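Side-chain contacts in prolyl-tRNA synthetase (PDB 3IAL), which probably joins L-proline to its cognate tRNA in an ATP-dependent reaction and is captured here with the prolyl-adenylate intermediate bound: residues 22-25 with 26-29; 443-446 with 447-450; 433-436 with 437-440. All coordinates share one frame; numbering follows the deposited sequence.

Contact 1. Residues 22-25 with 26-29; sequences DTFA and DWFD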
loop_
_atom_site.group_PDB
_atom_site.type_symbol
_atom_site.label_atom_id
_atom_site.label_comp_id
_atom_site.label_asym_id
_atom_site.label_seq_id
_atom_site.Cartn_x
_atom_site.Cartn_y
_atom_site.Cartn_z
ATOM N N ASP B 22 7.434 32.796 -13.432
ATOM C CA ASP B 22 8.515 32.639 -14.402
ATOM C C ASP B 22 9.483 31.490 -14.070
ATOM O O ASP B 22 10.034 30.871 -14.987
ATOM C CB ASP B 22 9.288 33.954 -14.554
ATOM C CG ASP B 22 8.480 35.044 -15.263
ATOM O OD1 ASP B 22 7.231 34.984 -15.294
ATOM O OD2 ASP B 22 9.110 35.973 -15.797
ATOM N N THR B 23 9.680 31.203 -12.778
ATOM C CA THR B 23 10.697 30.230 -12.336
ATOM C C THR B 23 10.159 28.838 -11.979
ATOM O O THR B 23 10.944 27.900 -11.862
ATOM C CB THR B 23 11.498 30.737 -11.097
ATOM O OG1 THR B 23 10.648 30.788 -9.943
ATOM C CG2 THR B 23 12.118 32.121 -11.347
ATOM N N PHE B 24 8.841 28.697 -11.812
ATOM C CA PHE B 24 8.284 27.473 -11.235
ATOM C C PHE B 24 8.756 26.176 -11.882
ATOM O O PHE B 24 9.129 25.250 -11.183
ATOM C CB PHE B 24 6.755 27.463 -11.222
ATOM C CG PHE B 24 6.199 26.158 -10.734
ATOM C CD1 PHE B 24 6.364 25.784 -9.409
ATOM C CD2 PHE B 24 5.590 25.268 -11.606
ATOM C CE1 PHE B 24 5.888 24.555 -8.953
ATOM C CE2 PHE B 24 5.105 24.050 -11.154
ATOM C CZ PHE B 24 5.262 23.693 -9.827
ATOM N N ALA B 25 8.698 26.111 -13.209
ATOM C CA ALA B 25 9.106 24.923 -13.972
ATOM C C ALA B 25 10.529 24.478 -13.613
ATOM O O ALA B 25 10.779 23.296 -13.400
ATOM C CB ALA B 25 8.996 25.191 -15.481
ATOM N N ASP B 26 11.449 25.431 -13.528
ATOM C CA ASP B 26 12.828 25.143 -13.096
ATOM C C ASP B 26 12.930 24.812 -11.605
ATOM O O ASP B 26 13.715 23.956 -11.211
ATOM C CB ASP B 26 13.744 26.315 -13.416
ATOM C CG ASP B 26 13.917 26.520 -14.902
ATOM O OD1 ASP B 26 13.721 25.549 -15.659
ATOM O OD2 ASP B 26 14.246 27.647 -15.306
ATOM N N TRP B 27 12.141 25.507 -10.792
ATOM C CA TRP B 27 12.087 25.264 -9.354
ATOM C C TRP B 27 11.660 23.831 -9.085
ATOM O O TRP B 27 12.283 23.119 -8.286
ATOM C CB TRP B 27 11.116 26.255 -8.712
ATOM C CG TRP B 27 10.992 26.136 -7.251
ATOM C CD1 TRP B 27 11.682 26.841 -6.304
ATOM C CD2 TRP B 27 10.104 25.275 -6.547
ATOM N NE1 TRP B 27 11.274 26.463 -5.044
ATOM C CE2 TRP B 27 10.314 25.494 -5.166
ATOM C CE3 TRP B 27 9.143 24.342 -6.944
ATOM C CZ2 TRP B 27 9.599 24.816 -4.192
ATOM C CZ3 TRP B 27 8.434 23.657 -5.963
ATOM C CH2 TRP B 27 8.673 23.890 -4.611
ATOM N N PHE B 28 10.604 23.407 -9.771
ATOM C CA PHE B 28 10.045 22.063 -9.595
ATOM C C PHE B 28 11.055 20.972 -9.930
ATOM O O PHE B 28 11.281 20.070 -9.123
ATOM C CB PHE B 28 8.789 21.890 -10.454
ATOM C CG PHE B 28 8.057 20.605 -10.209
ATOM C CD1 PHE B 28 7.079 20.529 -9.230
ATOM C CD2 PHE B 28 8.344 19.468 -10.964
ATOM C CE1 PHE B 28 6.378 19.342 -9.006
ATOM C CE2 PHE B 28 7.661 18.275 -10.741
ATOM C CZ PHE B 28 6.673 18.213 -9.759
ATOM N N ASP B 29 11.663 21.059 -11.113
ATOM C CA ASP B 29 12.669 20.079 -11.531
ATOM C C ASP B 29 13.845 20.003 -10.565
ATOM O O ASP B 29 14.283 18.905 -10.209
ATOM C CB ASP B 29 13.193 20.385 -12.936
ATOM C CG ASP B 29 12.172 20.098 -14.022
ATOM O OD1 ASP B 29 11.224 19.308 -13.790
ATOM O OD2 ASP B 29 12.322 20.680 -15.114
HETATM O O HOH W 1 11.151 27.976 -14.932
#

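Contact 2. Residues 443-446 with 447-450; sequences CKSF and DEIV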
loop_
_atom_site.group_PDB
_atom_site.type_symbol
_atom_site.label_atom_id
_atom_site.label_comp_id
_atom_site.label_asym_id
_atom_site.label_seq_id
_atom_site.Cartn_x
_atom_site.Cartn_y
_atom_site.Cartn_z
ATOM N N CYS B 443 -13.938 38.181 -15.926
ATOM C CA CYS B 443 -13.731 38.810 -17.236
ATOM C C CYS B 443 -15.062 38.994 -17.961
ATOM O O CYS B 443 -15.930 38.116 -17.910
ATOM C CB CYS B 443 -12.780 37.969 -18.087
ATOM S SG CYS B 443 -11.169 37.689 -17.310
ATOM N N LYS B 444 -15.211 40.142 -18.625
ATOM C CA LYS B 444 -16.461 40.514 -19.297
ATOM C C LYS B 444 -16.338 40.509 -20.819
ATOM O O LYS B 444 -17.241 40.984 -21.505
ATOM C CB LYS B 444 -16.904 41.917 -18.859
ATOM C CG LYS B 444 -17.133 42.082 -17.361
ATOM C CD LYS B 444 -17.889 43.385 -17.031
ATOM C CE LYS B 444 -17.047 44.634 -17.290
ATOM N NZ LYS B 444 -16.942 44.995 -18.741
ATOM N N SER B 445 -15.235 39.977 -21.346
ATOM C CA SER B 445 -14.993 39.992 -22.787
ATOM C C SER B 445 -13.891 39.026 -23.206
ATOM O O SER B 445 -13.096 38.588 -22.391
ATOM C CB SER B 445 -14.614 41.406 -23.242
ATOM O OG SER B 445 -13.264 41.689 -22.919
ATOM N N PHE B 446 -13.846 38.721 -24.497
ATOM C CA PHE B 446 -12.784 37.903 -25.065
ATOM C C PHE B 446 -11.408 38.481 -24.723
ATOM O O PHE B 446 -10.524 37.750 -24.259
ATOM C CB PHE B 446 -12.955 37.791 -26.580
ATOM C CG PHE B 446 -12.090 36.747 -27.216
ATOM C CD1 PHE B 446 -12.480 35.417 -27.232
ATOM C CD2 PHE B 446 -10.890 37.096 -27.824
ATOM C CE1 PHE B 446 -11.679 34.444 -27.836
ATOM C CE2 PHE B 446 -10.086 36.129 -28.427
ATOM C CZ PHE B 446 -10.487 34.803 -28.432
ATOM N N ASP B 447 -11.248 39.787 -24.927
ATOM C CA ASP B 447 -9.980 40.477 -24.682
ATOM C C ASP B 447 -9.540 40.404 -23.225
ATOM O O ASP B 447 -8.360 40.195 -22.950
ATOM C CB ASP B 447 -10.068 41.949 -25.108
ATOM C CG ASP B 447 -10.094 42.128 -26.626
ATOM O OD1 ASP B 447 -9.904 41.134 -27.360
ATOM O OD2 ASP B 447 -10.304 43.273 -27.083
ATOM N N GLU B 448 -10.482 40.574 -22.300
ATOM C CA GLU B 448 -10.174 40.491 -20.874
ATOM C C GLU B 448 -9.738 39.087 -20.445
ATOM O O GLU B 448 -8.838 38.948 -19.617
ATOM C CB GLU B 448 -11.357 40.959 -20.030
ATOM C CG GLU B 448 -11.550 42.479 -20.030
ATOM C CD GLU B 448 -12.617 42.954 -19.048
ATOM O OE1 GLU B 448 -13.130 42.130 -18.262
ATOM O OE2 GLU B 448 -12.940 44.163 -19.063
ATOM N N ILE B 449 -10.366 38.053 -21.010
ATOM C CA ILE B 449 -9.952 36.671 -20.748
ATOM C C ILE B 449 -8.532 36.424 -21.265
ATOM O O ILE B 449 -7.703 35.845 -20.565
ATOM C CB ILE B 449 -10.883 35.641 -21.425
ATOM C CG1 ILE B 449 -12.299 35.710 -20.841
ATOM C CG2 ILE B 449 -10.337 34.241 -21.238
ATOM C CD1 ILE B 449 -13.308 34.909 -21.628
ATOM N N VAL B 450 -8.263 36.866 -22.491
ATOM C CA VAL B 450 -6.949 36.698 -23.106
ATOM C C VAL B 450 -5.838 37.427 -22.338
ATOM O O VAL B 450 -4.773 36.866 -22.096
ATOM C CB VAL B 450 -6.953 37.201 -24.573
ATOM C CG1 VAL B 450 -5.536 37.343 -25.097
ATOM C CG2 VAL B 450 -7.775 36.260 -25.447
#

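Contact 3. Residues 433-436 with 437-440; sequences FAFH and NSMV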
loop_
_atom_site.group_PDB
_atom_site.type_symbol
_atom_site.label_atom_id
_atom_site.label_comp_id
_atom_site.label_asym_id
_atom_site.label_seq_id
_atom_site.Cartn_x
_atom_site.Cartn_y
_atom_site.Cartn_z
ATOM N N PHE B 433 -4.984 29.255 0.095
ATOM C CA PHE B 433 -6.336 29.655 -0.304
ATOM C C PHE B 433 -6.325 31.079 -0.856
ATOM O O PHE B 433 -7.029 31.382 -1.819
ATOM C CB PHE B 433 -7.308 29.563 0.878
ATOM C CG PHE B 433 -7.831 28.171 1.141
ATOM C CD1 PHE B 433 -7.016 27.050 0.998
ATOM C CD2 PHE B 433 -9.137 27.988 1.565
ATOM C CE1 PHE B 433 -7.501 25.774 1.257
ATOM C CE2 PHE B 433 -9.629 26.715 1.831
ATOM C CZ PHE B 433 -8.802 25.605 1.671
ATOM N N ALA B 434 -5.533 31.952 -0.242
ATOM C CA ALA B 434 -5.396 33.322 -0.738
ATOM C C ALA B 434 -4.824 33.280 -2.149
ATOM O O ALA B 434 -5.294 33.998 -3.027
ATOM C CB ALA B 434 -4.509 34.162 0.189
ATOM N N PHE B 435 -3.835 32.412 -2.367
ATOM C CA PHE B 435 -3.231 32.272 -3.690
ATOM C C PHE B 435 -4.242 31.828 -4.739
ATOM O O PHE B 435 -4.287 32.394 -5.835
ATOM C CB PHE B 435 -2.071 31.290 -3.684
ATOM C CG PHE B 435 -1.528 31.019 -5.051
ATOM C CD1 PHE B 435 -0.801 31.994 -5.722
ATOM C CD2 PHE B 435 -1.775 29.818 -5.686
ATOM C CE1 PHE B 435 -0.306 31.759 -7.002
ATOM C CE2 PHE B 435 -1.283 29.578 -6.963
ATOM C CZ PHE B 435 -0.542 30.546 -7.615
ATOM N N HIS B 436 -5.037 30.812 -4.406
ATOM C CA HIS B 436 -6.106 30.360 -5.290
ATOM C C HIS B 436 -7.079 31.505 -5.588
ATOM O O HIS B 436 -7.353 31.808 -6.753
ATOM C CB HIS B 436 -6.878 29.189 -4.681
ATOM C CG HIS B 436 -8.132 28.860 -5.428
ATOM N ND1 HIS B 436 -8.168 27.939 -6.449
ATOM C CD2 HIS B 436 -9.391 29.352 -5.322
ATOM C CE1 HIS B 436 -9.395 27.870 -6.934
ATOM N NE2 HIS B 436 -10.155 28.717 -6.268
ATOM N N ASN B 437 -7.581 32.145 -4.534
ATOM C CA ASN B 437 -8.546 33.244 -4.687
ATOM C C ASN B 437 -8.013 34.398 -5.548
ATOM O O ASN B 437 -8.757 34.989 -6.323
ATOM C CB ASN B 437 -9.027 33.753 -3.315
ATOM C CG ASN B 437 -9.870 32.719 -2.567
ATOM O OD1 ASN B 437 -10.544 31.897 -3.182
ATOM N ND2 ASN B 437 -9.838 32.766 -1.236
ATOM N N SER B 438 -6.721 34.687 -5.428
ATOM C CA SER B 438 -6.057 35.694 -6.256
ATOM C C SER B 438 -5.907 35.281 -7.737
ATOM O O SER B 438 -5.665 36.136 -8.595
ATOM C CB SER B 438 -4.673 36.028 -5.675
ATOM O OG SER B 438 -3.672 35.119 -6.129
ATOM N N MET B 439 -6.035 33.983 -8.023
ATOM C CA MET B 439 -5.876 33.436 -9.377
ATOM C C MET B 439 -7.216 32.978 -9.978
ATOM O O MET B 439 -7.270 32.068 -10.810
ATOM C CB MET B 439 -4.859 32.288 -9.350
ATOM C CG MET B 439 -3.452 32.743 -9.001
ATOM S SD MET B 439 -2.696 33.783 -10.275
ATOM C CE MET B 439 -1.835 32.559 -11.248
ATOM N N VAL B 440 -8.288 33.616 -9.525
ATOM C CA VAL B 440 -9.595 33.554 -10.161
ATOM C C VAL B 440 -9.954 34.996 -10.517
ATOM O O VAL B 440 -10.115 35.817 -9.625
ATOM C CB VAL B 440 -10.646 32.955 -9.203
ATOM C CG1 VAL B 440 -12.059 33.043 -9.807
ATOM C CG2 VAL B 440 -10.280 31.500 -8.867
#

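Contact 1. Residues 22-25 with 26-29
Phe24 meets two aromatic partners on the next turn of the helix, Trp27 and Phe28. With CG anti to the backbone N (chi1 175°), the Phe24 ring reaches forward along the helix. Its CE1 lies 3.8 Å from Trp27 CE3, the two rings meeting rim to rim with planes 24° apart. Its CZ sits 3.7 Å from Phe28 CD1, and Phe28 CB lies over one face of the Phe24 ring, toward the rim; here the planes are turned 55° apart. Ser283 of helix 276-285 touches both phenylalanines, while Phe15 packs edge-to-face on Trp27, whose NE1 is hydrogen-bonded to Asp287 O.

The polar contacts run through the backbone and one water. Trp27 N donates to Thr23 O at 2.9 Å and Phe28 N to Phe24 O at 2.8 Å, whereas the bond from Asp29 N to Ala25 O is weak. The water bridges the entry to the helix: it accepts from Asp26 N at 2.9 Å and donates to Asp22 O. The i, i+3, i+4 spacing places Phe24, Trp27 and Phe28 on one buried side of the first turn of helix 24-34, where they form an aromatic cluster, while Ala25 and Asp26 are exposed.

Contact 2. Residues 443-446 with 447-450
Glu448 reaches back past Ser445 to Lys444, and its side chain can be followed atom by atom across the start of helix 446-455. CB and CG both pass beside the serine hydroxyl, CG lying 3.5 Å from Ser445 OG. Because CG stands anti to the carbonyl carbon (chi1 -75°) and the chain is extended beyond it, the carboxylate is carried back over the residues that precede the helix. CD comes to 3.8 Å from Lys444 N. There OE1 accepts from the backbone N of Lys444 at 2.9 Å, in a fairly straight bond (164°) that arrives from above the carboxylate plane. OE2, the other branch, has Lys444 NZ 4.1 Å away, the two side chains running side by side; that is beyond a salt bridge, though the opposite charges probably attract weakly.

The same turn is gripped from the other direction. Ser445 OG accepts from Glu448 N at 3.1 Å, and Ser445 O receives Ile449 N. Thus the serine caps the helix while the glutamate ties down the chain just ahead of the cap.

Apolar contacts flank these polar ones. Cys443 CB packs 3.6 Å from Ile449 CG1, and Phe446 CE2 touches Val450 CG2 at 3.8 Å, the two side chains crossing at a slant. Beyond the segments, Leu478 of helix 472-482 and Leu503 touch both Phe446 and Ile449, and Ala460 of strand 459-464 touches Cys443 and Ile449. Strand 440-442 thus passes into helix 446-455 through a serine N-cap, its hydroxyl bonded to the N3 amide; residues 447-450 belong to the C-terminal region characteristic of the prolyl-tRNA synthetase family.

Contact 3. Residues 433-436 with 437-440
Met439 lays its CG over one face of the Phe435 ring, toward the rim, in a CH-pi contact with CG 4.1 Å from the ring centroid. Bends at chi2 and chi3 leave SD oblique to the same ring, 5.2 Å from its centroid, a Met-aromatic contact; Val229 of strand 222-229 touches both residues. A second CH-pi pair is off-centre: Val440 CG2 approaches the His436 ring, nearest at NE2 (3.8 Å).

Amide and imidazole meet differently. Asn437 OD1 lies in the plane of the His436 ring at its edge, 3.5 Å from CD2, with the two planes 74° apart; that oxygen also accepts from Lys205 NZ.

Among the hydrogen bonds, Asn437 N and Ser438 N donate to the carbonyls of Phe433 and Ala434, continuing the helix. Ser438 OG, held between its own backbone N and carbonyl carbon (chi1 85°), turns back to donate to Phe435 O at 2.8 Å. Met439 N then reaches His436 O at 2.8 Å, from well above the carbonyl plane. This i+3 bond is consistent with a tighter final turn, in which the Ser438 hydroxyl serves the carbonyl of Phe435.

Three local contacts illustrate how a chain enters and leaves helices: contacts 1 and 2 lie at helix starts and contact 3 at a helix end. Contacts 3 and 2 adjoin in the sequence, joined through the short strand 440-442, and their centres are about 19 Å apart. Contact 1, far earlier in the chain, has its centre also about 19 Å from that of contact 3, with nearest atoms about 9 Å apart and no touch; its centre is about 28 Å from that of contact 2. The side chain of Phe28 in contact 1 lies about 10 Å from the bound prolyl-adenylate, too far to touch it.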